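Local coordinates for acetate kinase (Entamoeba histolytica, PDB 4H0O) that interconverts acetate and acetyl phosphate as a pyrophosphate-dependent acetate kinase of the ASKHA superfamily, at the interface of chains A and B. Residues are numbered along the deposited sequence; one frame, centred on the assembly and turned at random. Chains: chain A/B, Acetate kinase.

Contact 1: the interface of chains A and B. Residues chain A 168, 170, 178, 233; chain B 247-249, 252.
A:Tyr168 lies in an extended loop and meets the extended backbone of B:Ile248 and B:Asp249, while B:Ile252 comes from the first turn of helix 251-260. The tyrosine ring receives chain B over one face. On that face B:Ile252 CD1 sits 3.6 Å from A:Tyr168 CD2. On the same side, B:Ile248 CG2 lies past the CD1 edge, 3.7 Å from A:Tyr168 CD1. Nearer the phenol end, the backbone N of B:Asp249 stands 3.5 Å from A:Tyr168 CE1. B:Asp249 CB is 3.6 Å from A:Tyr168 OH. The carboxylate plane is turned 68° from the ring.

B:Ile252 has CG1 anti to its carbonyl carbon (chi1 -60°), and the extended branch carries CD1 between two tyrosines. B:Ile252 CD1 is also 3.6 Å from A:Tyr178 CB. B:Ile252 CG2 is 3.8 Å from A:Tyr178 CD2. A:Tyr178 O lies in the plane of the A:Tyr168 ring, at its edge. B:Asp249 OD2 is 2.8 Å from A:Asn233 N, but the N-H points away and no hydrogen bond forms. This mostly apolar patch helps join the two subunits, probably as part of the kinase dimer.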
# COMPACT_ATOMS: atom_id res chain seq x y z
N TYR A 168 -7.83 3.95 -8.41
CA TYR A 168 -7.50 4.52 -7.11
C TYR A 168 -8.69 5.28 -6.53
O TYR A 168 -9.48 5.88 -7.26
CB TYR A 168 -6.28 5.43 -7.23
CG TYR A 168 -5.02 4.70 -7.57
CD1 TYR A 168 -4.31 4.02 -6.58
CD2 TYR A 168 -4.53 4.67 -8.86
CE1 TYR A 168 -3.15 3.34 -6.88
CE2 TYR A 168 -3.36 4.00 -9.17
CZ TYR A 168 -2.68 3.33 -8.18
OH TYR A 168 -1.52 2.65 -8.47
N ILE A 170 -9.89 8.01 -5.74
CA ILE A 170 -9.86 9.46 -5.90
C ILE A 170 -11.03 9.88 -6.80
O ILE A 170 -11.52 9.07 -7.59
CB ILE A 170 -8.51 9.94 -6.50
CG1 ILE A 170 -8.27 9.32 -7.88
CG2 ILE A 170 -7.36 9.62 -5.55
CD1 ILE A 170 -6.90 9.66 -8.48
N TYR A 178 -5.45 8.91 -13.83
CA TYR A 178 -4.39 8.13 -13.20
C TYR A 178 -4.80 6.70 -12.89
O TYR A 178 -4.70 6.24 -11.75
CB TYR A 178 -3.91 8.83 -11.92
CG TYR A 178 -3.52 10.27 -12.12
CD1 TYR A 178 -2.39 10.61 -12.85
CD2 TYR A 178 -4.28 11.30 -11.57
CE1 TYR A 178 -2.03 11.92 -13.04
CE2 TYR A 178 -3.92 12.63 -11.75
CZ TYR A 178 -2.79 12.93 -12.49
OH TYR A 178 -2.42 14.24 -12.68
N ASN A 233 0.07 3.74 -11.87
CA ASN A 233 0.08 4.65 -13.01
C ASN A 233 1.52 4.93 -13.44
O ASN A 233 1.80 5.13 -14.62
CB ASN A 233 -0.63 5.95 -12.66
CG ASN A 233 -0.81 6.86 -13.86
OD1 ASN A 233 -0.07 7.83 -14.04
ND2 ASN A 233 -1.79 6.53 -14.70
N ASP B 247 -3.77 4.47 0.57
CA ASP B 247 -2.56 4.25 -0.23
C ASP B 247 -2.83 4.35 -1.73
O ASP B 247 -3.65 3.60 -2.28
CB ASP B 247 -1.94 2.89 0.10
CG ASP B 247 -1.23 2.87 1.44
OD1 ASP B 247 -0.86 3.95 1.96
OD2 ASP B 247 -1.03 1.77 1.99
N ILE B 248 -2.14 5.27 -2.39
CA ILE B 248 -2.21 5.41 -3.85
C ILE B 248 -0.81 5.56 -4.43
O ILE B 248 0.16 5.72 -3.68
CB ILE B 248 -3.05 6.64 -4.25
CG1 ILE B 248 -2.46 7.91 -3.63
CG2 ILE B 248 -4.51 6.47 -3.84
CD1 ILE B 248 -3.16 9.19 -4.06
N ASP B 249 -0.71 5.51 -5.75
CA ASP B 249 0.56 5.73 -6.44
C ASP B 249 1.15 7.08 -6.02
O ASP B 249 0.52 8.12 -6.21
CB ASP B 249 0.34 5.69 -7.96
CG ASP B 249 1.63 5.58 -8.75
OD1 ASP B 249 2.64 6.23 -8.38
OD2 ASP B 249 1.64 4.84 -9.76
N ILE B 252 0.99 10.20 -8.14
CA ILE B 252 -0.30 10.87 -8.32
C ILE B 252 -0.43 12.23 -7.62
O ILE B 252 -0.85 13.20 -8.26
CB ILE B 252 -1.50 9.94 -7.97
CG1 ILE B 252 -1.49 8.70 -8.86
CG2 ILE B 252 -2.81 10.68 -8.14
CD1 ILE B 252 -2.67 7.78 -8.66

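Contact 2: the interface of chains A and B. Residues chain A 169-171; chain B 245, 248, 252, 269, 273.
A:Ile170 has CG1 between its backbone N and carbonyl carbon (chi1 60°), which puts CG2 anti to the carbonyl carbon and turns that methyl towards B:Leu269 and B:Cys245. B:Leu269 lies near the end of helix 262-271. The side chains of A:Ile170 and B:Leu269 lie side by side and point the same way. A:Ile170 CG2 is 3.9 Å from B:Leu269 CD2. A:Ile170 CG2 is also 4.0 Å from B:Cys245 CB. B:Cys245 presents CB here, and its SG points away from the isoleucine.

The longer branch of A:Ile170 runs towards helix 251-260. A:Ile170 CD1 ends 4.2 Å from B:Ile252 CG2. B:Ile248 CD1 is a looser neighbour of the CG2 methyl, and the isoleucine thus has aliphatic groups of several chain B segments around it.

Next to this apolar core, the backbone carbonyl of A:Ala169 is directed between B:Ser273 and B:Cys245. A:Ala169 O is 3.3 Å from B:Ser273 CB and 3.4 Å from B:Cys245 CA. These are carbon contacts of a polar oxygen, not hydrogen bonds. The patch is a small part of the two-fold subunit interface. At its rim the hydroxyl OG of B:Ser273 lies 3.5 Å from A:Pro171 CD, off that corner of the ring.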
# COMPACT_ATOMS: atom_id res chain seq x y z
N ALA A 169 -8.83 5.25 -5.21
CA ALA A 169 -9.97 5.88 -4.55
C ALA A 169 -9.88 7.41 -4.55
O ALA A 169 -9.81 8.04 -3.48
CB ALA A 169 -10.13 5.34 -3.14
N ILE A 170 -9.89 8.01 -5.74
CA ILE A 170 -9.86 9.46 -5.90
C ILE A 170 -11.03 9.88 -6.80
O ILE A 170 -11.52 9.07 -7.59
CB ILE A 170 -8.51 9.94 -6.50
CG1 ILE A 170 -8.27 9.32 -7.88
CG2 ILE A 170 -7.36 9.62 -5.55
CD1 ILE A 170 -6.90 9.66 -8.48
N PRO A 171 -11.49 11.14 -6.69
CA PRO A 171 -12.66 11.51 -7.48
C PRO A 171 -12.30 11.82 -8.93
O PRO A 171 -11.12 12.06 -9.24
CB PRO A 171 -13.13 12.80 -6.80
CG PRO A 171 -11.86 13.42 -6.31
CD PRO A 171 -10.99 12.26 -5.87
N CYS B 245 -8.26 9.00 0.42
CA CYS B 245 -7.85 8.10 -0.66
C CYS B 245 -7.20 6.81 -0.17
O CYS B 245 -7.35 5.77 -0.80
CB CYS B 245 -6.91 8.83 -1.61
SG CYS B 245 -5.39 9.41 -0.83
N ILE B 248 -2.14 5.27 -2.39
CA ILE B 248 -2.21 5.41 -3.85
C ILE B 248 -0.81 5.56 -4.43
O ILE B 248 0.16 5.72 -3.68
CB ILE B 248 -3.05 6.64 -4.25
CG1 ILE B 248 -2.46 7.91 -3.63
CG2 ILE B 248 -4.51 6.47 -3.84
CD1 ILE B 248 -3.16 9.19 -4.06
N ILE B 252 0.99 10.20 -8.14
CA ILE B 252 -0.30 10.87 -8.32
C ILE B 252 -0.43 12.23 -7.62
O ILE B 252 -0.85 13.20 -8.26
CB ILE B 252 -1.50 9.94 -7.97
CG1 ILE B 252 -1.49 8.70 -8.86
CG2 ILE B 252 -2.81 10.68 -8.14
CD1 ILE B 252 -2.67 7.78 -8.66
N LEU B 269 -7.57 14.91 -1.51
CA LEU B 269 -7.21 13.58 -1.00
C LEU B 269 -7.72 13.31 0.42
O LEU B 269 -7.88 12.16 0.81
CB LEU B 269 -5.69 13.38 -1.07
CG LEU B 269 -5.06 13.48 -2.46
CD1 LEU B 269 -3.56 13.19 -2.43
CD2 LEU B 269 -5.76 12.55 -3.44
N SER B 273 -12.15 12.39 -1.43
CA SER B 273 -11.77 11.09 -1.99
C SER B 273 -12.47 9.92 -1.30
O SER B 273 -13.58 10.06 -0.78
CB SER B 273 -10.25 10.91 -1.94
OG SER B 273 -9.60 11.95 -2.65

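Contact 3: the interface of chains A and B. Residues chain A 250-251; chain B 234, 236-237, 246-248, 253.
The A:Pro250 ring meets B:Leu236 over one face, and B:Ile248 comes from the opposite side, beyond the CB-CG bond. B:Leu236 CD2 is 3.6 Å from A:Pro250 CB and is displaced from the ring centre towards CB and CG. Past that edge, below the ring, B:Ile248 CG1 lies 4.0 Å from A:Pro250 CG. The carbonyl oxygen of B:Gly246 stands close to the level of the ring, 3.8 Å from A:Pro250 CG. Chain B thus covers one face with B:Leu236 and borders the CB-CG edge with B:Ile248 and the B:Gly246 carbonyl. A:Pro250 O faces another proline, with B:Pro253 CG at 3.7 Å.

In B:Leu236, chi1 174° takes CG away from the backbone N, and chi2 137° turns CD2 to the proline. B:Leu236 CD2 also touches the threonine methyl, 3.8 Å from A:Thr251 CG2.

A:Thr251 begins helix 251-260 and packs on B:Ser234. The methyl A:Thr251 CG2 is 3.6 Å from B:Ser234 CB. The two hydroxyls lie near each other, but no hydrogen bond is made between them. This close fit of loop and helix start against chain B extends the subunit interface. The serine hydroxyl is engaged within its own chain: B:Leu236 N donates to B:Ser234 OG, 3.1 Å away, with 157° at the hydrogen.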
# COMPACT_ATOMS: atom_id res chain seq x y z
N PRO A 250 1.29 8.93 0.99
CA PRO A 250 1.05 9.92 -0.08
C PRO A 250 1.25 11.38 0.33
O PRO A 250 1.43 12.22 -0.56
CB PRO A 250 -0.42 9.69 -0.45
CG PRO A 250 -0.70 8.29 -0.04
CD PRO A 250 0.13 8.05 1.19
N THR A 251 1.20 11.69 1.62
CA THR A 251 1.39 13.08 2.05
C THR A 251 2.86 13.45 2.08
O THR A 251 3.21 14.63 2.08
CB THR A 251 0.76 13.35 3.44
OG1 THR A 251 1.51 12.66 4.45
CG2 THR A 251 -0.68 12.88 3.47
N SER B 234 0.99 10.10 8.17
CA SER B 234 -0.24 10.88 8.16
C SER B 234 -1.45 9.98 8.39
O SER B 234 -1.34 8.76 8.37
CB SER B 234 -0.42 11.61 6.83
OG SER B 234 -0.94 10.74 5.83
N LEU B 236 -3.88 9.82 6.42
CA LEU B 236 -4.45 9.66 5.08
C LEU B 236 -4.09 8.30 4.47
O LEU B 236 -4.79 7.79 3.59
CB LEU B 236 -3.97 10.80 4.18
CG LEU B 236 -4.30 10.81 2.68
CD1 LEU B 236 -4.72 12.19 2.24
CD2 LEU B 236 -3.09 10.35 1.88
N ALA B 237 -3.00 7.70 4.96
CA ALA B 237 -2.49 6.45 4.40
C ALA B 237 -3.32 5.23 4.77
O ALA B 237 -4.03 5.22 5.79
CB ALA B 237 -1.05 6.25 4.83
N GLY B 246 -6.47 6.89 0.94
CA GLY B 246 -5.68 5.75 1.38
C GLY B 246 -4.42 5.63 0.53
O GLY B 246 -4.05 6.58 -0.16
N ASP B 247 -3.77 4.47 0.57
CA ASP B 247 -2.56 4.25 -0.23
C ASP B 247 -2.83 4.35 -1.73
O ASP B 247 -3.65 3.60 -2.28
CB ASP B 247 -1.94 2.89 0.10
CG ASP B 247 -1.23 2.87 1.44
OD1 ASP B 247 -0.86 3.95 1.96
OD2 ASP B 247 -1.03 1.77 1.99
N ILE B 248 -2.14 5.27 -2.39
CA ILE B 248 -2.21 5.41 -3.85
C ILE B 248 -0.81 5.56 -4.43
O ILE B 248 0.16 5.72 -3.68
CB ILE B 248 -3.05 6.64 -4.25
CG1 ILE B 248 -2.46 7.91 -3.63
CG2 ILE B 248 -4.51 6.47 -3.84
CD1 ILE B 248 -3.16 9.19 -4.06
N PRO B 253 -0.07 12.32 -6.32
CA PRO B 253 -0.15 13.66 -5.72
C PRO B 253 0.75 14.65 -6.45
O PRO B 253 0.29 15.76 -6.74
CB PRO B 253 0.36 13.43 -4.29
CG PRO B 253 0.12 11.99 -4.02
CD PRO B 253 0.33 11.30 -5.34

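The C-alpha centres of contact 1 and contact 2 are about 6 Å apart, and the two share A:Ile170, B:Ile248 and B:Ile252. The C-alpha centre of contact 3 lies about 9 Å from that of contact 1 and about 8 Å from that of contact 2. B:Ile248 belongs to all three, and B:Asp247 links contacts 1 and 3. They form one continuous surface, repeated by the two-fold axis. The centre of contact 1 is about 18 Å from A:Asp154, the predicted catalytic residue; contacts 2 and 3 are about 22 Å and 17 Å from B:Asp154. This and their place in the interface suggest a role in assembly.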